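Long-range contacts in uncharacterized protein (Mannheimia succiniciproducens, PDB 3KG4), which is a metal-independent Cas5d endoribonuclease that processes CRISPR precursor RNA into crRNA for antiviral defence: residues L9-D14 with V114-E119; Y30-P35 with K62-E67. One frame throughout, in Å; residues are numbered along the deposited sequence.

Interaction 1 of 2, residues L9-D14 with V114-E119; sequences LHIWGD and VAYVIE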
ATOM      1  N   LEU A   9       6.315  -3.729  -5.126  1.00 27.60           N
ATOM      2  CA  LEU A   9       7.112  -2.762  -4.378  1.00 27.64           C
ATOM      3  C   LEU A   9       7.209  -3.230  -2.929  1.00 26.81           C
ATOM      4  O   LEU A   9       6.199  -3.441  -2.238  1.00 26.79           O
ATOM      5  CB  LEU A   9       6.504  -1.339  -4.473  1.00 26.73           C
ATOM      6  CG  LEU A   9       7.351  -0.189  -3.892  1.00 26.26           C
ATOM      7  CD1 LEU A   9       8.564   0.154  -4.808  1.00 26.88           C
ATOM      8  CD2 LEU A   9       6.480   1.055  -3.621  1.00 26.90           C
ATOM      9  N   HIS A  10       8.436  -3.410  -2.479  1.00 26.30           N
ATOM     10  CA  HIS A  10       8.755  -3.690  -1.095  1.00 26.24           C
ATOM     11  C   HIS A  10       8.801  -2.367  -0.342  1.00 26.42           C
ATOM     12  O   HIS A  10       9.463  -1.403  -0.782  1.00 25.81           O
ATOM     13  CB  HIS A  10      10.113  -4.409  -1.031  1.00 26.34           C
ATOM     14  CG  HIS A  10      10.518  -4.846   0.348  1.00 27.60           C
ATOM     15  ND1 HIS A  10      11.832  -4.995   0.719  1.00 28.29           N
ATOM     16  CD2 HIS A  10       9.781  -5.124   1.453  1.00 29.21           C
ATOM     17  CE1 HIS A  10      11.893  -5.394   1.981  1.00 32.40           C
ATOM     18  NE2 HIS A  10      10.658  -5.496   2.446  1.00 30.98           N
ATOM     19  N   ILE A  11       8.025  -2.257   0.733  1.00 26.68           N
ATOM     20  CA  ILE A  11       8.026  -1.044   1.568  1.00 27.78           C
ATOM     21  C   ILE A  11       8.212  -1.407   3.025  1.00 28.99           C
ATOM     22  O   ILE A  11       7.767  -2.462   3.466  1.00 29.01           O
ATOM     23  CB  ILE A  11       6.733  -0.183   1.355  1.00 27.88           C
ATOM     24  CG1 ILE A  11       5.466  -0.950   1.803  1.00 27.99           C
ATOM     25  CG2 ILE A  11       6.655   0.267  -0.097  1.00 27.04           C
ATOM     26  CD1 ILE A  11       4.132  -0.129   1.721  1.00 24.88           C
ATOM     27  N   TRP A  12       8.899  -0.545   3.773  1.00 29.07           N
ATOM     28  CA  TRP A  12       9.054  -0.756   5.185  1.00 29.89           C
ATOM     29  C   TRP A  12       9.256   0.560   5.937  1.00 29.92           C
ATOM     30  O   TRP A  12       9.503   1.617   5.338  1.00 30.39           O
ATOM     31  CB  TRP A  12      10.217  -1.701   5.444  1.00 29.83           C
ATOM     32  CG  TRP A  12      11.516  -1.151   4.973  1.00 31.85           C
ATOM     33  CD1 TRP A  12      12.425  -0.476   5.729  1.00 35.57           C
ATOM     34  CD2 TRP A  12      12.067  -1.204   3.635  1.00 32.71           C
ATOM     35  NE1 TRP A  12      13.517  -0.100   4.950  1.00 34.89           N
ATOM     36  CE2 TRP A  12      13.323  -0.537   3.670  1.00 34.54           C
ATOM     37  CE3 TRP A  12      11.623  -1.729   2.420  1.00 33.20           C
ATOM     38  CZ2 TRP A  12      14.147  -0.402   2.536  1.00 35.67           C
ATOM     39  CZ3 TRP A  12      12.456  -1.601   1.283  1.00 35.36           C
ATOM     40  CH2 TRP A  12      13.705  -0.943   1.361  1.00 36.32           C
ATOM     41  N   GLY A  13       9.164   0.476   7.251  1.00 30.51           N
ATOM     42  CA  GLY A  13       9.274   1.663   8.108  1.00 31.39           C
ATOM     43  C   GLY A  13       9.260   1.269   9.557  1.00 31.11           C
ATOM     44  O   GLY A  13       8.714   0.242   9.916  1.00 31.99           O
ATOM     45  N   ASP A  14       9.869   2.088  10.409  1.00 31.83           N
ATOM     46  CA  ASP A  14       9.885   1.797  11.837  1.00 31.96           C
ATOM     47  C   ASP A  14       8.506   2.021  12.442  1.00 30.34           C
ATOM     48  O   ASP A  14       8.176   1.391  13.424  1.00 29.92           O
ATOM     49  CB  ASP A  14      10.898   2.689  12.566  1.00 33.32           C
ATOM     50  CG  ASP A  14      12.365   2.316  12.258  1.00 36.43           C
ATOM     51  OD1 ASP A  14      12.617   1.273  11.614  1.00 38.37           O
ATOM     52  OD2 ASP A  14      13.251   3.103  12.667  1.00 39.82           O
ATOM     53  N   VAL A 114       7.087  -2.172  10.455  1.00 27.32           N
ATOM     54  CA  VAL A 114       6.247  -2.766   9.455  1.00 26.79           C
ATOM     55  C   VAL A 114       7.061  -2.997   8.185  1.00 27.21           C
ATOM     56  O   VAL A 114       8.031  -2.274   7.922  1.00 27.09           O
ATOM     57  CB  VAL A 114       5.052  -1.842   9.058  1.00 27.09           C
ATOM     58  CG1 VAL A 114       4.157  -1.562  10.236  1.00 25.14           C
ATOM     59  CG2 VAL A 114       5.535  -0.522   8.454  1.00 25.35           C
ATOM     60  N   ALA A 115       6.594  -3.948   7.394  1.00 26.03           N
ATOM     61  CA  ALA A 115       7.054  -4.142   6.029  1.00 25.86           C
ATOM     62  C   ALA A 115       6.016  -4.880   5.228  1.00 24.82           C
ATOM     63  O   ALA A 115       5.415  -5.870   5.693  1.00 24.80           O
ATOM     64  CB  ALA A 115       8.372  -4.908   6.027  1.00 24.73           C
ATOM     65  N   TYR A 116       5.834  -4.426   3.999  1.00 23.80           N
ATOM     66  CA  TYR A 116       4.871  -5.017   3.104  1.00 23.09           C
ATOM     67  C   TYR A 116       5.449  -5.209   1.709  1.00 24.01           C
ATOM     68  O   TYR A 116       6.425  -4.554   1.349  1.00 24.21           O
ATOM     69  CB  TYR A 116       3.619  -4.154   2.975  1.00 21.84           C
ATOM     70  CG  TYR A 116       3.063  -3.657   4.307  1.00 22.53           C
ATOM     71  CD1 TYR A 116       2.212  -4.455   5.077  1.00 21.84           C
ATOM     72  CD2 TYR A 116       3.392  -2.403   4.799  1.00 22.72           C
ATOM     73  CE1 TYR A 116       1.745  -4.016   6.274  1.00 18.65           C
ATOM     74  CE2 TYR A 116       2.897  -1.964   6.035  1.00 22.34           C
ATOM     75  CZ  TYR A 116       2.060  -2.767   6.743  1.00 20.60           C
ATOM     76  OH  TYR A 116       1.574  -2.367   7.976  1.00 22.06           O
ATOM     77  N   VAL A 117       4.782  -6.042   0.929  1.00 24.69           N
ATOM     78  CA  VAL A 117       4.865  -5.960  -0.529  1.00 25.82           C
ATOM     79  C   VAL A 117       3.514  -5.550  -1.049  1.00 25.04           C
ATOM     80  O   VAL A 117       2.459  -6.120  -0.662  1.00 25.94           O
ATOM     81  CB  VAL A 117       5.293  -7.300  -1.203  1.00 26.41           C
ATOM     82  CG1 VAL A 117       5.402  -7.119  -2.717  1.00 26.51           C
ATOM     83  CG2 VAL A 117       6.618  -7.711  -0.636  1.00 28.34           C
ATOM     84  N   ILE A 118       3.543  -4.558  -1.935  1.00 24.88           N
ATOM     85  CA  ILE A 118       2.370  -4.086  -2.658  1.00 24.93           C
ATOM     86  C   ILE A 118       2.442  -4.593  -4.076  1.00 25.28           C
ATOM     87  O   ILE A 118       3.441  -4.336  -4.793  1.00 25.16           O
ATOM     88  CB  ILE A 118       2.361  -2.562  -2.723  1.00 24.34           C
ATOM     89  CG1 ILE A 118       2.430  -1.971  -1.313  1.00 26.39           C
ATOM     90  CG2 ILE A 118       1.164  -2.076  -3.543  1.00 23.41           C
ATOM     91  CD1 ILE A 118       1.409  -2.565  -0.332  1.00 29.69           C
ATOM     92  N   GLU A 119       1.409  -5.328  -4.474  1.00 25.89           N
ATOM     93  CA  GLU A 119       1.311  -5.842  -5.816  1.00 26.95           C
ATOM     94  C   GLU A 119       0.159  -5.125  -6.490  1.00 26.07           C
ATOM     95  O   GLU A 119      -0.935  -5.112  -5.950  1.00 27.45           O
ATOM     96  CB  GLU A 119       1.066  -7.347  -5.779  1.00 27.32           C
ATOM     97  CG  GLU A 119       1.141  -7.999  -7.112  1.00 29.48           C
ATOM     98  CD  GLU A 119       1.148  -9.552  -6.964  1.00 31.61           C
ATOM     99  OE1 GLU A 119       2.063 -10.104  -6.332  1.00 31.90           O
ATOM    100  OE2 GLU A 119       0.226 -10.189  -7.504  1.00 36.12           O
TER
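The carbonyl oxygen of Tyr-116 is met by two residues of the neighbouring strand. Ile-11 N gives it a nearly straight hydrogen bond (2.9 Å, angle at hydrogen 174°), and the CA-H of His-10 adds a weaker contact. The His-10 ring turns its edge to the same oxygen, with CD2 at 3.4 Å and the oxygen near the ring plane. These bonds belong to an antiparallel ladder between the first and third strands in the 4-1-3-2 part of a seven-stranded antiparallel sheet, the strand order of the ferredoxin-like fold of RAMP proteins. The short strand axes run at 165°. Reciprocal bonds at Leu-9/Ile-118, Ile-11/Tyr-116 and Gly-13/Val-114 fix the register; the shortest joins Tyr-116 N to Ile-11 O at 2.8 Å.

On the face carrying Leu-9, Ile-11, Tyr-116 and Ile-118, Ile-11 sends CD1 between the Tyr-116 ring and Ile-118, 3.9 Å from Tyr-116 CD2. With Leu-9 and Ile-118 it lies under helix 35-45, where Ile-41 and Ala-38 are neighbours. On the face of His-10, Ala-115 and Val-117, the partly exposed Trp-12 has CG between its backbone N and carbonyl carbon (chi1 62°), which carries the indole over His-10: Trp-12 CE3 stands 3.6 Å above the centre of the imidazole. The indole thus leads away from the partner strand, leaving Trp-12 CB to touch Ala-115 CB at 3.7 Å.

Interaction 2 of 2, residues Y30-P35 with K62-E67; sequences YDVITP and KPIRFE
Asp-31 meets Ile-64 with its backbone carbonyl and CB, and Phe-66 with its carboxylate, which reaches the rim of the ring. The contact packs the loop that runs from strand 27-28 to helix 35-45 against the segment leading into strand 66-70; both of those strands pair with strand 107-112 in the smaller, mixed sheet.

Ile-64 places CG1 anti to its carbonyl carbon and CG2 anti to its backbone N (chi1 -58°), and both branches thereby address Asp-31. CG2 lies 3.5 Å from Asp-31 O and 3.9 Å from Asp-31 CB, while the extended CG1 arm carries CD1 onward to Val-32 CG1 at 4.1 Å. The Ile-64 and Asp-31 side chains cross at about a right angle; Val-32 is approached only by the methyl tip.

Phe-66 holds CG anti to its carbonyl carbon (chi1 -66°), which brings the far end of the ring, CZ and CE1, to the loop. The ring presents CZ to Asp-31 OD1 at 3.4 Å, with the oxygen near the ring plane. The carboxylate itself is turned 64° out of that plane, and Tyr-30 O sits farther along the same rim, 4.0 Å from Phe-66 CE1.

The other carboxylate oxygen, Asp-31 OD2, forms a salt bridge with Arg-186 NH1 of strand 186-195. With no direct hydrogen bond between the two segments, the contact is van der Waals packing of Ile-64 and the Phe-66 ring edge, largely against the polar Asp-31, with one aliphatic pair beside it; the edge-on placement of Asp-31 OD1 would bring its negative charge to the slightly positive ring hydrogens, probably a modest electrostatic gain.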
ATOM      1  N   TYR A  30      -5.140   1.150  11.668  1.00 21.99           N
ATOM      2  CA  TYR A  30      -5.507  -0.157  11.235  1.00 20.80           C
ATOM      3  C   TYR A  30      -4.327  -1.097  11.458  1.00 21.09           C
ATOM      4  O   TYR A  30      -3.188  -0.653  11.690  1.00 22.09           O
ATOM      5  CB  TYR A  30      -5.826  -0.119   9.788  1.00 20.86           C
ATOM      6  CG  TYR A  30      -7.181   0.360   9.389  1.00 21.49           C
ATOM      7  CD1 TYR A  30      -8.333  -0.340   9.765  1.00 21.69           C
ATOM      8  CD2 TYR A  30      -7.319   1.430   8.540  1.00 19.67           C
ATOM      9  CE1 TYR A  30      -9.591   0.066   9.334  1.00 21.37           C
ATOM     10  CE2 TYR A  30      -8.575   1.849   8.106  1.00 21.22           C
ATOM     11  CZ  TYR A  30      -9.700   1.149   8.514  1.00 20.39           C
ATOM     12  OH  TYR A  30     -10.952   1.519   8.087  1.00 24.84           O
ATOM     13  N   ASP A  31      -4.607  -2.394  11.411  1.00 20.89           N
ATOM     14  CA  ASP A  31      -3.592  -3.419  11.636  1.00 22.11           C
ATOM     15  C   ASP A  31      -2.576  -3.535  10.525  1.00 20.72           C
ATOM     16  O   ASP A  31      -1.466  -4.011  10.779  1.00 22.64           O
ATOM     17  CB  ASP A  31      -4.242  -4.821  11.813  1.00 21.67           C
ATOM     18  CG  ASP A  31      -5.053  -4.944  13.055  1.00 25.56           C
ATOM     19  OD1 ASP A  31      -5.263  -3.935  13.757  1.00 24.82           O
ATOM     20  OD2 ASP A  31      -5.454  -6.102  13.382  1.00 27.04           O
ATOM     21  N   VAL A  32      -2.947  -3.106   9.327  1.00 19.94           N
ATOM     22  CA  VAL A  32      -2.097  -3.186   8.138  1.00 19.32           C
ATOM     23  C   VAL A  32      -2.408  -1.981   7.244  1.00 19.99           C
ATOM     24  O   VAL A  32      -3.410  -1.268   7.410  1.00 18.74           O
ATOM     25  CB  VAL A  32      -2.388  -4.474   7.308  1.00 18.20           C
ATOM     26  CG1 VAL A  32      -2.196  -5.792   8.190  1.00 19.38           C
ATOM     27  CG2 VAL A  32      -3.820  -4.456   6.760  1.00 21.12           C
ATOM     28  N   ILE A  33      -1.560  -1.815   6.242  1.00 19.09           N
ATOM     29  CA  ILE A  33      -1.778  -0.816   5.224  1.00 19.95           C
ATOM     30  C   ILE A  33      -3.077  -1.025   4.420  1.00 20.83           C
ATOM     31  O   ILE A  33      -3.476  -2.159   4.089  1.00 20.79           O
ATOM     32  CB  ILE A  33      -0.499  -0.735   4.300  1.00 18.32           C
ATOM     33  CG1 ILE A  33      -0.588   0.477   3.363  1.00 20.21           C
ATOM     34  CG2 ILE A  33      -0.379  -2.012   3.484  1.00 18.90           C
ATOM     35  CD1 ILE A  33       0.743   0.886   2.734  1.00 23.47           C
ATOM     36  N   THR A  34      -3.771   0.081   4.158  1.00 21.15           N
ATOM     37  CA  THR A  34      -4.951   0.094   3.352  1.00 22.31           C
ATOM     38  C   THR A  34      -4.555   0.155   1.884  1.00 23.14           C
ATOM     39  O   THR A  34      -3.458   0.617   1.568  1.00 24.15           O
ATOM     40  CB  THR A  34      -5.813   1.343   3.661  1.00 22.35           C
ATOM     41  OG1 THR A  34      -4.993   2.525   3.512  1.00 22.09           O
ATOM     42  CG2 THR A  34      -6.366   1.276   5.128  1.00 21.78           C
ATOM     43  N   PRO A  35      -5.455  -0.286   0.977  1.00 23.74           N
ATOM     44  CA  PRO A  35      -5.267  -0.100  -0.452  1.00 23.97           C
ATOM     45  C   PRO A  35      -5.051   1.390  -0.763  1.00 24.24           C
ATOM     46  O   PRO A  35      -4.210   1.735  -1.572  1.00 21.60           O
ATOM     47  CB  PRO A  35      -6.594  -0.571  -1.029  1.00 25.41           C
ATOM     48  CG  PRO A  35      -7.053  -1.664   0.009  1.00 25.59           C
ATOM     49  CD  PRO A  35      -6.636  -1.113   1.297  1.00 24.52           C
ATOM     50  N   LYS A  62       5.657  -8.569   8.604  1.00 28.76           N
ATOM     51  CA  LYS A  62       6.120  -8.486   9.956  1.00 29.78           C
ATOM     52  C   LYS A  62       4.954  -8.532  10.950  1.00 29.67           C
ATOM     53  O   LYS A  62       3.854  -8.132  10.621  1.00 28.73           O
ATOM     54  CB  LYS A  62       6.947  -7.221  10.137  1.00 29.96           C
ATOM     55  CG  LYS A  62       8.346  -7.321   9.532  1.00 34.26           C
ATOM     56  CD  LYS A  62       9.150  -6.089   9.852  1.00 39.10           C
ATOM     57  CE  LYS A  62      10.627  -6.386  10.041  1.00 41.15           C
ATOM     58  NZ  LYS A  62      11.434  -5.118  10.098  1.00 42.18           N
ATOM     59  N   PRO A  63       5.197  -9.078  12.148  1.00 30.70           N
ATOM     60  CA  PRO A  63       4.138  -9.195  13.136  1.00 31.53           C
ATOM     61  C   PRO A  63       3.493  -7.840  13.431  1.00 30.29           C
ATOM     62  O   PRO A  63       4.162  -6.827  13.436  1.00 30.15           O
ATOM     63  CB  PRO A  63       4.860  -9.741  14.383  1.00 31.50           C
ATOM     64  CG  PRO A  63       6.176 -10.226  13.887  1.00 33.26           C
ATOM     65  CD  PRO A  63       6.514  -9.398  12.717  1.00 31.32           C
ATOM     66  N   ILE A  64       2.170  -7.870  13.557  1.00 30.68           N
ATOM     67  CA  ILE A  64       1.339  -6.712  13.836  1.00 29.82           C
ATOM     68  C   ILE A  64       1.558  -6.268  15.287  1.00 30.33           C
ATOM     69  O   ILE A  64       1.208  -7.001  16.225  1.00 30.18           O
ATOM     70  CB  ILE A  64      -0.150  -7.045  13.517  1.00 29.99           C
ATOM     71  CG1 ILE A  64      -0.270  -7.478  12.047  1.00 30.77           C
ATOM     72  CG2 ILE A  64      -1.068  -5.817  13.780  1.00 26.17           C
ATOM     73  CD1 ILE A  64      -1.625  -7.995  11.608  1.00 30.88           C
ATOM     74  N   ARG A  65       2.164  -5.089  15.471  1.00 30.65           N
ATOM     75  CA  ARG A  65       2.469  -4.556  16.806  1.00 31.49           C
ATOM     76  C   ARG A  65       2.241  -3.051  16.891  1.00 30.11           C
ATOM     77  O   ARG A  65       2.523  -2.345  15.937  1.00 28.81           O
ATOM     78  CB  ARG A  65       3.903  -4.868  17.198  1.00 32.35           C
ATOM     79  CG  ARG A  65       4.001  -6.315  17.679  1.00 38.04           C
ATOM     80  CD  ARG A  65       5.407  -6.734  18.030  1.00 44.11           C
ATOM     81  NE  ARG A  65       6.404  -6.157  17.127  1.00 45.17           N
ATOM     82  CZ  ARG A  65       7.236  -5.172  17.450  1.00 49.37           C
ATOM     83  NH1 ARG A  65       7.211  -4.616  18.666  1.00 50.79           N
ATOM     84  NH2 ARG A  65       8.090  -4.722  16.543  1.00 51.24           N
ATOM     85  N   PHE A  66       1.782  -2.588  18.051  1.00 29.69           N
ATOM     86  CA  PHE A  66       1.340  -1.211  18.238  1.00 29.43           C
ATOM     87  C   PHE A  66       2.107  -0.538  19.359  1.00 31.17           C
ATOM     88  O   PHE A  66       2.602  -1.202  20.285  1.00 30.59           O
ATOM     89  CB  PHE A  66      -0.138  -1.180  18.600  1.00 29.22           C
ATOM     90  CG  PHE A  66      -1.035  -1.640  17.508  1.00 27.53           C
ATOM     91  CD1 PHE A  66      -1.399  -0.787  16.496  1.00 23.68           C
ATOM     92  CD2 PHE A  66      -1.584  -2.920  17.516  1.00 25.92           C
ATOM     93  CE1 PHE A  66      -2.257  -1.200  15.498  1.00 27.03           C
ATOM     94  CE2 PHE A  66      -2.408  -3.324  16.488  1.00 24.40           C
ATOM     95  CZ  PHE A  66      -2.758  -2.455  15.499  1.00 23.83           C
ATOM     96  N   GLU A  67       2.218   0.778  19.276  1.00 31.75           N
ATOM     97  CA  GLU A  67       2.809   1.587  20.354  1.00 33.99           C
ATOM     98  C   GLU A  67       2.041   2.904  20.400  1.00 33.15           C
ATOM     99  O   GLU A  67       1.728   3.478  19.345  1.00 33.59           O
ATOM    100  CB  GLU A  67       4.306   1.815  20.062  1.00 35.05           C
ATOM    101  CG  GLU A  67       5.111   2.581  21.103  1.00 39.78           C
ATOM    102  CD  GLU A  67       6.555   2.863  20.620  1.00 44.44           C
ATOM    103  OE1 GLU A  67       7.270   1.923  20.220  1.00 49.99           O
ATOM    104  OE2 GLU A  67       6.980   4.036  20.606  1.00 52.15           O
TER

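In the fold
Interaction 2 is nested within the chain loop closed by interaction 1, and their centres lie 11 Å apart. Direct packing joins them: Ile-11 CD1 is 3.7 Å from Ile-33 CD1, and Tyr-116 OH lies 3.8 Å from Val-32 CA. Val-32 and Ile-33 therefore pack on the sheet face carrying Ile-11 and Tyr-116, before Thr-34 caps helix 35-45 by bonding Ala-37 N. A second join appears on the face carrying Ala-115, whose CB is 4.1 Å from Lys-62 CD. Strand 51-60, beside 114-124, leads straight into 62-67, so the central sheet of interaction 1 and the loop contact of interaction 2 are coupled through chain continuity as well as packing.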